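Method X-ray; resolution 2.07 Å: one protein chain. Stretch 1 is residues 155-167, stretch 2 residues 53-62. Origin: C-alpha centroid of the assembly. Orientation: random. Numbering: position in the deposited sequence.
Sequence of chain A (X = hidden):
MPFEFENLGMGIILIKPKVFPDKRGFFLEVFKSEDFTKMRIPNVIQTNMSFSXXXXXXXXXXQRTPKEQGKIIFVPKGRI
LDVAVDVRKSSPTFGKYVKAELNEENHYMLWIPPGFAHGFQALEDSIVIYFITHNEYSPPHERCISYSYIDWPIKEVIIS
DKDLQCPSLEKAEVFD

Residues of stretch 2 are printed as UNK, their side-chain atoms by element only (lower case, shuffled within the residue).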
ATOM      1  N   LYS A 155      12.541  -1.160 -25.666  1.00 33.61           N
ATOM      2  CA  LYS A 155      13.815  -0.733 -26.212  1.00 34.24           C
ATOM      3  C   LYS A 155      14.206   0.642 -25.676  1.00 33.58           C
ATOM      4  O   LYS A 155      15.382   0.904 -25.398  1.00 33.78           O
ATOM      5  CB  LYS A 155      13.675  -0.678 -27.743  1.00 35.00           C
ATOM      6  CG  LYS A 155      14.955  -0.543 -28.551  1.00 37.47           C
ATOM      7  CD  LYS A 155      14.649  -0.866 -30.029  1.00 42.14           C
ATOM      8  CE  LYS A 155      14.461  -2.398 -30.249  1.00 43.79           C
ATOM      9  NZ  LYS A 155      13.227  -2.763 -31.042  1.00 44.52           N
ATOM     10  N   GLU A 156      13.215   1.516 -25.525  1.00 32.76           N
ATOM     11  CA  GLU A 156      13.444   2.867 -25.002  1.00 32.00           C
ATOM     12  C   GLU A 156      13.525   2.821 -23.482  1.00 31.06           C
ATOM     13  O   GLU A 156      12.623   3.258 -22.784  1.00 31.08           O
ATOM     14  CB  GLU A 156      12.355   3.837 -25.474  1.00 32.17           C
ATOM     15  CG  GLU A 156      12.041   3.789 -26.984  1.00 33.90           C
ATOM     16  CD  GLU A 156      11.351   2.493 -27.427  1.00 37.30           C
ATOM     17  OE1 GLU A 156      10.717   1.818 -26.581  1.00 37.62           O
ATOM     18  OE2 GLU A 156      11.447   2.150 -28.633  1.00 38.62           O
ATOM     19  N   VAL A 157      14.630   2.274 -22.989  1.00 30.24           N
ATOM     20  CA  VAL A 157      14.880   2.117 -21.563  1.00 29.54           C
ATOM     21  C   VAL A 157      15.184   3.473 -20.907  1.00 29.35           C
ATOM     22  O   VAL A 157      16.011   4.249 -21.416  1.00 29.09           O
ATOM     23  CB  VAL A 157      16.043   1.121 -21.327  1.00 29.74           C
ATOM     24  CG1 VAL A 157      16.637   1.247 -19.907  1.00 29.52           C
ATOM     25  CG2 VAL A 157      15.606  -0.322 -21.641  1.00 30.24           C
ATOM     26  N   ILE A 158      14.500   3.752 -19.798  1.00 28.92           N
ATOM     27  CA  ILE A 158      14.770   4.940 -18.973  1.00 29.08           C
ATOM     28  C   ILE A 158      15.304   4.504 -17.606  1.00 28.90           C
ATOM     29  O   ILE A 158      14.673   3.746 -16.883  1.00 29.28           O
ATOM     30  CB  ILE A 158      13.529   5.867 -18.863  1.00 28.71           C
ATOM     31  CG1 ILE A 158      13.110   6.342 -20.260  1.00 28.99           C
ATOM     32  CG2 ILE A 158      13.797   7.070 -17.934  1.00 28.25           C
ATOM     33  CD1 ILE A 158      11.672   6.808 -20.334  1.00 29.39           C
ATOM     34  N   ILE A 159      16.482   4.981 -17.246  1.00 29.17           N
ATOM     35  CA  ILE A 159      17.194   4.374 -16.139  1.00 29.17           C
ATOM     36  C   ILE A 159      18.085   5.402 -15.445  1.00 29.72           C
ATOM     37  O   ILE A 159      18.564   6.336 -16.077  1.00 30.54           O
ATOM     38  CB  ILE A 159      17.986   3.128 -16.635  1.00 29.08           C
ATOM     39  CG1 ILE A 159      18.611   2.367 -15.459  1.00 29.61           C
ATOM     40  CG2 ILE A 159      19.009   3.510 -17.731  1.00 29.14           C
ATOM     41  CD1 ILE A 159      18.976   0.923 -15.780  1.00 31.44           C
ATOM     42  N   SER A 160      18.291   5.238 -14.147  1.00 29.34           N
ATOM     43  CA  SER A 160      19.023   6.226 -13.377  1.00 29.41           C
ATOM     44  C   SER A 160      20.535   5.981 -13.473  1.00 29.55           C
ATOM     45  O   SER A 160      20.985   4.851 -13.759  1.00 28.75           O
ATOM     46  CB  SER A 160      18.600   6.181 -11.911  1.00 28.82           C
ATOM     47  OG  SER A 160      19.236   5.091 -11.275  1.00 28.63           O
ATOM     48  N   ASP A 161      21.291   7.049 -13.230  1.00 29.57           N
ATOM     49  CA  ASP A 161      22.752   6.994 -13.121  1.00 30.85           C
ATOM     50  C   ASP A 161      23.207   5.911 -12.135  1.00 31.03           C
ATOM     51  O   ASP A 161      24.096   5.128 -12.452  1.00 31.60           O
ATOM     52  CB  ASP A 161      23.324   8.355 -12.687  1.00 30.91           C
ATOM     53  CG  ASP A 161      23.283   9.408 -13.794  1.00 32.15           C
ATOM     54  OD1 ASP A 161      22.821   9.116 -14.919  1.00 32.61           O
ATOM     55  OD2 ASP A 161      23.732  10.544 -13.529  1.00 34.61           O
ATOM     56  N   LYS A 162      22.595   5.872 -10.950  1.00 31.52           N
ATOM     57  CA  LYS A 162      22.884   4.840  -9.943  1.00 31.88           C
ATOM     58  C   LYS A 162      22.720   3.434 -10.498  1.00 32.05           C
ATOM     59  O   LYS A 162      23.562   2.556 -10.252  1.00 31.98           O
ATOM     60  CB  LYS A 162      21.986   5.009  -8.708  1.00 32.41           C
ATOM     61  CG  LYS A 162      22.614   5.811  -7.553  1.00 34.68           C
ATOM     62  CD  LYS A 162      21.582   6.258  -6.495  1.00 36.95           C
ATOM     63  CE  LYS A 162      20.887   5.091  -5.784  1.00 39.34           C
ATOM     64  NZ  LYS A 162      19.656   5.561  -5.033  1.00 39.82           N
ATOM     65  N   ASP A 163      21.639   3.220 -11.251  1.00 31.40           N
ATOM     66  CA  ASP A 163      21.339   1.889 -11.777  1.00 31.78           C
ATOM     67  C   ASP A 163      22.255   1.525 -12.946  1.00 31.96           C
ATOM     68  O   ASP A 163      22.534   0.353 -13.189  1.00 32.40           O
ATOM     69  CB  ASP A 163      19.847   1.753 -12.139  1.00 30.85           C
ATOM     70  CG  ASP A 163      18.951   1.569 -10.906  1.00 30.64           C
ATOM     71  OD1 ASP A 163      19.486   1.417  -9.781  1.00 30.12           O
ATOM     72  OD2 ASP A 163      17.711   1.577 -11.063  1.00 29.00           O
ATOM     73  N   LEU A 164      22.746   2.538 -13.649  1.00 32.85           N
ATOM     74  CA  LEU A 164      23.674   2.317 -14.758  1.00 33.21           C
ATOM     75  C   LEU A 164      25.058   1.883 -14.291  1.00 33.74           C
ATOM     76  O   LEU A 164      25.776   1.229 -15.037  1.00 33.46           O
ATOM     77  CB  LEU A 164      23.780   3.555 -15.641  1.00 32.73           C
ATOM     78  CG  LEU A 164      22.654   3.804 -16.627  1.00 31.61           C
ATOM     79  CD1 LEU A 164      22.679   5.251 -17.070  1.00 30.83           C
ATOM     80  CD2 LEU A 164      22.802   2.876 -17.829  1.00 32.50           C
ATOM     81  N   GLN A 165      25.434   2.238 -13.063  1.00 35.15           N
ATOM     82  CA  GLN A 165      26.754   1.848 -12.559  1.00 36.14           C
ATOM     83  C   GLN A 165      26.776   0.561 -11.748  1.00 36.42           C
ATOM     84  O   GLN A 165      27.846   0.107 -11.325  1.00 36.71           O
ATOM     85  CB  GLN A 165      27.442   2.993 -11.821  1.00 36.44           C
ATOM     86  CG  GLN A 165      27.890   4.154 -12.751  1.00 39.37           C
ATOM     87  CD  GLN A 165      29.146   3.872 -13.606  1.00 41.58           C
ATOM     88  OE1 GLN A 165      29.607   2.720 -13.752  1.00 44.16           O
ATOM     89  NE2 GLN A 165      29.691   4.933 -14.189  1.00 40.21           N
ATOM     90  N   CYS A 166      25.603  -0.040 -11.560  1.00 36.54           N
ATOM     91  CA  CYS A 166      25.500  -1.353 -10.932  1.00 36.36           C
ATOM     92  C   CYS A 166      26.429  -2.364 -11.643  1.00 36.92           C
ATOM     93  O   CYS A 166      26.478  -2.409 -12.874  1.00 36.72           O
ATOM     94  CB  CYS A 166      24.032  -1.832 -10.932  1.00 36.47           C
ATOM     95  SG  CYS A 166      22.885  -0.847  -9.874  1.00 35.00           S
ATOM     96  N   PRO A 167      27.223  -3.123 -10.869  1.00 37.42           N
ATOM     97  CA  PRO A 167      28.118  -4.146 -11.435  1.00 38.02           C
ATOM     98  C   PRO A 167      27.382  -5.348 -12.021  1.00 38.85           C
ATOM     99  O   PRO A 167      26.283  -5.684 -11.568  1.00 38.52           O
ATOM    100  CB  PRO A 167      28.935  -4.603 -10.221  1.00 38.36           C
ATOM    101  CG  PRO A 167      28.053  -4.276  -9.032  1.00 37.71           C
ATOM    102  CD  PRO A 167      27.358  -3.012  -9.408  1.00 37.05           C
ATOM    103  N   UNK A  53       7.351   5.961 -15.657  1.00 24.95           N
ATOM    104  CA  UNK A  53       6.897   6.162 -17.030  1.00 25.93           C
ATOM    105  C   UNK A  53       7.245   4.931 -17.831  1.00 26.04           C
ATOM    106  O   UNK A  53       8.182   4.225 -17.484  1.00 26.50           O
ATOM    107  n   UNK A  53       8.778  12.583 -17.710  1.00 42.75           N
ATOM    108  n   UNK A  53       7.240  13.324 -16.173  1.00 43.83           N
ATOM    109  c   UNK A  53       7.562   7.407 -17.627  1.00 26.21           C
ATOM    110  c   UNK A  53       7.063   8.688 -16.985  1.00 29.37           C
ATOM    111  n   UNK A  53       7.388  11.079 -16.629  1.00 39.18           N
ATOM    112  c   UNK A  53       7.807  12.325 -16.837  1.00 42.17           C
ATOM    113  c   UNK A  53       7.927   9.886 -17.289  1.00 35.84           C
ATOM    114  N   UNK A  54       6.494   4.673 -18.897  1.00 26.13           N
ATOM    115  CA  UNK A  54       6.741   3.519 -19.766  1.00 26.28           C
ATOM    116  C   UNK A  54       8.199   3.410 -20.211  1.00 26.29           C
ATOM    117  O   UNK A  54       8.812   4.392 -20.651  1.00 25.92           O
ATOM    118  n   UNK A  54       4.269   1.628 -25.396  1.00 31.22           N
ATOM    119  c   UNK A  54       4.929   2.520 -23.106  1.00 28.65           C
ATOM    120  c   UNK A  54       5.994   2.448 -22.002  1.00 27.22           C
ATOM    121  c   UNK A  54       5.815   3.566 -20.980  1.00 26.24           C
ATOM    122  c   UNK A  54       5.235   1.535 -24.243  1.00 31.05           C
ATOM    123  N   UNK A  55       8.745   2.201 -20.081  1.00 26.43           N
ATOM    124  CA  UNK A  55      10.109   1.917 -20.492  1.00 25.44           C
ATOM    125  C   UNK A  55      11.130   2.054 -19.384  1.00 25.43           C
ATOM    126  O   UNK A  55      12.288   1.634 -19.542  1.00 25.31           O
ATOM    127  N   UNK A  56      10.714   2.655 -18.270  1.00 24.61           N
ATOM    128  CA  UNK A  56      11.604   2.830 -17.125  1.00 24.09           C
ATOM    129  C   UNK A  56      12.041   1.460 -16.616  1.00 24.39           C
ATOM    130  O   UNK A  56      11.229   0.539 -16.548  1.00 24.21           O
ATOM    131  c   UNK A  56      10.932   3.689 -15.998  1.00 23.68           C
ATOM    132  c   UNK A  56      10.952   5.165 -16.388  1.00 22.67           C
ATOM    133  c   UNK A  56      11.596   3.470 -14.646  1.00 22.67           C
ATOM    134  N   UNK A  57      13.329   1.334 -16.296  1.00 23.92           N
ATOM    135  CA  UNK A  57      13.853   0.179 -15.587  1.00 23.99           C
ATOM    136  C   UNK A  57      14.385   0.643 -14.239  1.00 24.44           C
ATOM    137  O   UNK A  57      15.104   1.644 -14.171  1.00 24.63           O
ATOM    138  c   UNK A  57      14.498  -1.008 -17.734  1.00 23.10           C
ATOM    139  c   UNK A  57      15.649  -1.612 -15.567  1.00 24.58           C
ATOM    140  c   UNK A  57      15.001  -0.492 -16.386  1.00 24.43           C
ATOM    141  N   UNK A  58      13.998  -0.060 -13.172  1.00 24.47           N
ATOM    142  CA  UNK A  58      14.537   0.150 -11.842  1.00 24.31           C
ATOM    143  C   UNK A  58      15.041  -1.206 -11.365  1.00 24.85           C
ATOM    144  O   UNK A  58      14.300  -2.182 -11.431  1.00 24.66           O
ATOM    145  n   UNK A  58      11.006   3.553 -10.745  1.00 20.85           N
ATOM    146  c   UNK A  58      11.175   4.803 -10.314  1.00 20.88           C
ATOM    147  c   UNK A  58      13.459   0.650 -10.873  1.00 24.02           C
ATOM    148  c   UNK A  58      11.750   2.395 -10.267  1.00 22.46           C
ATOM    149  n   UNK A  58      10.430   5.777 -10.812  1.00 19.04           N
ATOM    150  n   UNK A  58      12.076   5.076  -9.380  1.00 21.89           N
ATOM    151  c   UNK A  58      12.886   2.016 -11.214  1.00 24.24           C
ATOM    152  N   UNK A  59      16.288  -1.260 -10.892  1.00 24.42           N
ATOM    153  CA  UNK A  59      16.857  -2.498 -10.353  1.00 25.33           C
ATOM    154  C   UNK A  59      18.318  -2.700 -10.738  1.00 25.91           C
ATOM    155  O   UNK A  59      18.906  -1.852 -11.399  1.00 25.81           O
ATOM    156  N   UNK A  60      18.912  -3.827 -10.349  1.00 26.37           N
ATOM    157  CA  UNK A  60      18.241  -4.872  -9.572  1.00 26.95           C
ATOM    158  C   UNK A  60      18.762  -4.777  -8.131  1.00 27.58           C
ATOM    159  O   UNK A  60      19.938  -5.057  -7.864  1.00 27.87           O
ATOM    160  c   UNK A  60      18.367  -6.422 -11.717  1.00 26.21           C
ATOM    161  c   UNK A  60      18.769  -7.826 -12.205  1.00 26.49           C
ATOM    162  c   UNK A  60      16.967  -6.104 -12.175  1.00 25.00           C
ATOM    163  c   UNK A  60      18.503  -6.257 -10.191  1.00 26.69           C
ATOM    164  N   UNK A  61      17.893  -4.353  -7.218  1.00 27.76           N
ATOM    165  CA  UNK A  61      18.308  -3.942  -5.880  1.00 28.07           C
ATOM    166  C   UNK A  61      18.105  -4.982  -4.798  1.00 28.88           C
ATOM    167  O   UNK A  61      17.144  -5.753  -4.829  1.00 28.58           O
ATOM    168  c   UNK A  61      18.712  -1.047  -7.094  1.00 29.87           C
ATOM    169  c   UNK A  61      17.655  -1.559  -6.423  1.00 28.29           C
ATOM    170  c   UNK A  61      17.558  -2.689  -5.453  1.00 28.00           C
ATOM    171  n   UNK A  61      16.564  -0.809  -6.797  1.00 28.91           N
ATOM    172  n   UNK A  61      18.246   0.005  -7.843  1.00 30.21           N
ATOM    173  c   UNK A  61      16.946   0.124  -7.651  1.00 30.44           C
ATOM    174  N   UNK A  62      19.023  -4.973  -3.835  1.00 29.95           N
ATOM    175  CA  UNK A  62      18.916  -5.753  -2.599  1.00 31.19           C
ATOM    176  C   UNK A  62      19.716  -5.061  -1.478  1.00 31.88           C
ATOM    177  O   UNK A  62      20.641  -4.296  -1.747  1.00 32.21           O
ATOM    178  o   UNK A  62      24.527  -7.649  -5.192  1.00 36.88           O
ATOM    179  c   UNK A  62      20.965  -7.122  -4.792  1.00 32.61           C
ATOM    180  c   UNK A  62      20.775  -7.330  -3.424  1.00 31.94           C
ATOM    181  c   UNK A  62      23.159  -7.767  -3.231  1.00 33.76           C
ATOM    182  c   UNK A  62      22.217  -7.231  -5.370  1.00 32.50           C
ATOM    183  c   UNK A  62      21.888  -7.656  -2.651  1.00 34.30           C
ATOM    184  c   UNK A  62      23.298  -7.553  -4.596  1.00 33.67           C
ATOM    185  c   UNK A  62      19.400  -7.204  -2.803  1.00 31.20           C
TER
HETATM  186  O   HOH W   1      10.309   4.633 -22.948  1.00 33.19           O
HETATM  187  O   HOH W   2      16.641   3.312 -12.785  1.00 21.89           O
HETATM  188  O   HOH W   3      20.965  -1.713 -13.091  1.00 18.47           O

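Position 53 carries seven side-chain atoms: three carbons, a nitrogen, then a carbon bearing two more nitrogens, none touching stretch 1. This is a guanidinium, so the residue is Arg53. Its extended chain leads away from stretch 1 and stays exposed, as suits a charged group. Its carbonyl O accepts from the backbone N of position 56, 3.1 Å away, across a type II turn.

Position 54 has four carbons in a row ending in nitrogen, without contact to stretch 1: Lys54. The amine is exposed. The backbone does more, since water 1 donates to both Lys54 O (2.8 Å) and Glu156 O (2.7 Å).

Position 55 has no side-chain atoms: Gly55. With phi at 94°, a CB would be jammed against the preceding carbonyl, and it would also lie 2.4 Å from Glu156 O. Bare, the residue lets its O accept from Ile158 N at 3.1 Å.

Position 56 has three carbons, one carrying the other two, packed on Ile158: Val56. Buried and apolar, it sets CG2 against Ile158 CB at 3.6 Å.

Position 57 repeats that three-carbon fork, its two tips facing Val157 and Ile159: Val57. CG2 meets Val157 CG1 at 3.8 Å and CG1 meets Ile159 CD1 at 4.2 Å, so a compact branched side chain serves two neighbours. Its N donates to Ile158 O at 2.8 Å.

Position 58 again shows three carbons, a nitrogen and a carbon with two nitrogens, its CB pointing away from stretch 1 though near Asp163: Arg58. Its buried guanidinium is hydrogen-bonded just outside the stretch.

Position 59 has no side-chain atoms: Gly59. Its phi/psi of 141/-177° calls for glycine, and its N donates to Asp163 OD2 at 3.2 Å.

Position 60 has four carbons forked at the second, touching nothing on stretch 1: Leu60. It follows a cis peptide and points away, apolar and buried.

Position 61 has one carbon and a five-membered ring of three carbons and two nitrogens, one nitrogen facing Asp163 OD1: His61. At the ring edge, NE2 donates to Asp163 OD1 at 2.7 Å.

Position 62 has one carbon and a six-carbon ring bearing an oxygen, clear of stretch 1: Tyr62. Its hydroxyl is satisfied elsewhere in the structure.

The contact thus has two parts. A single beta bridge, Ile158 with Val56, is held by two backbone hydrogen bonds and lined by aliphatic side chains. Beyond it, Asp163 uses one carboxylate oxygen for Gly59 N and the other for His61 NE2, while Ser160 OG caps the helix.

Stretch 2 (53-62) RKGVVRGLHY
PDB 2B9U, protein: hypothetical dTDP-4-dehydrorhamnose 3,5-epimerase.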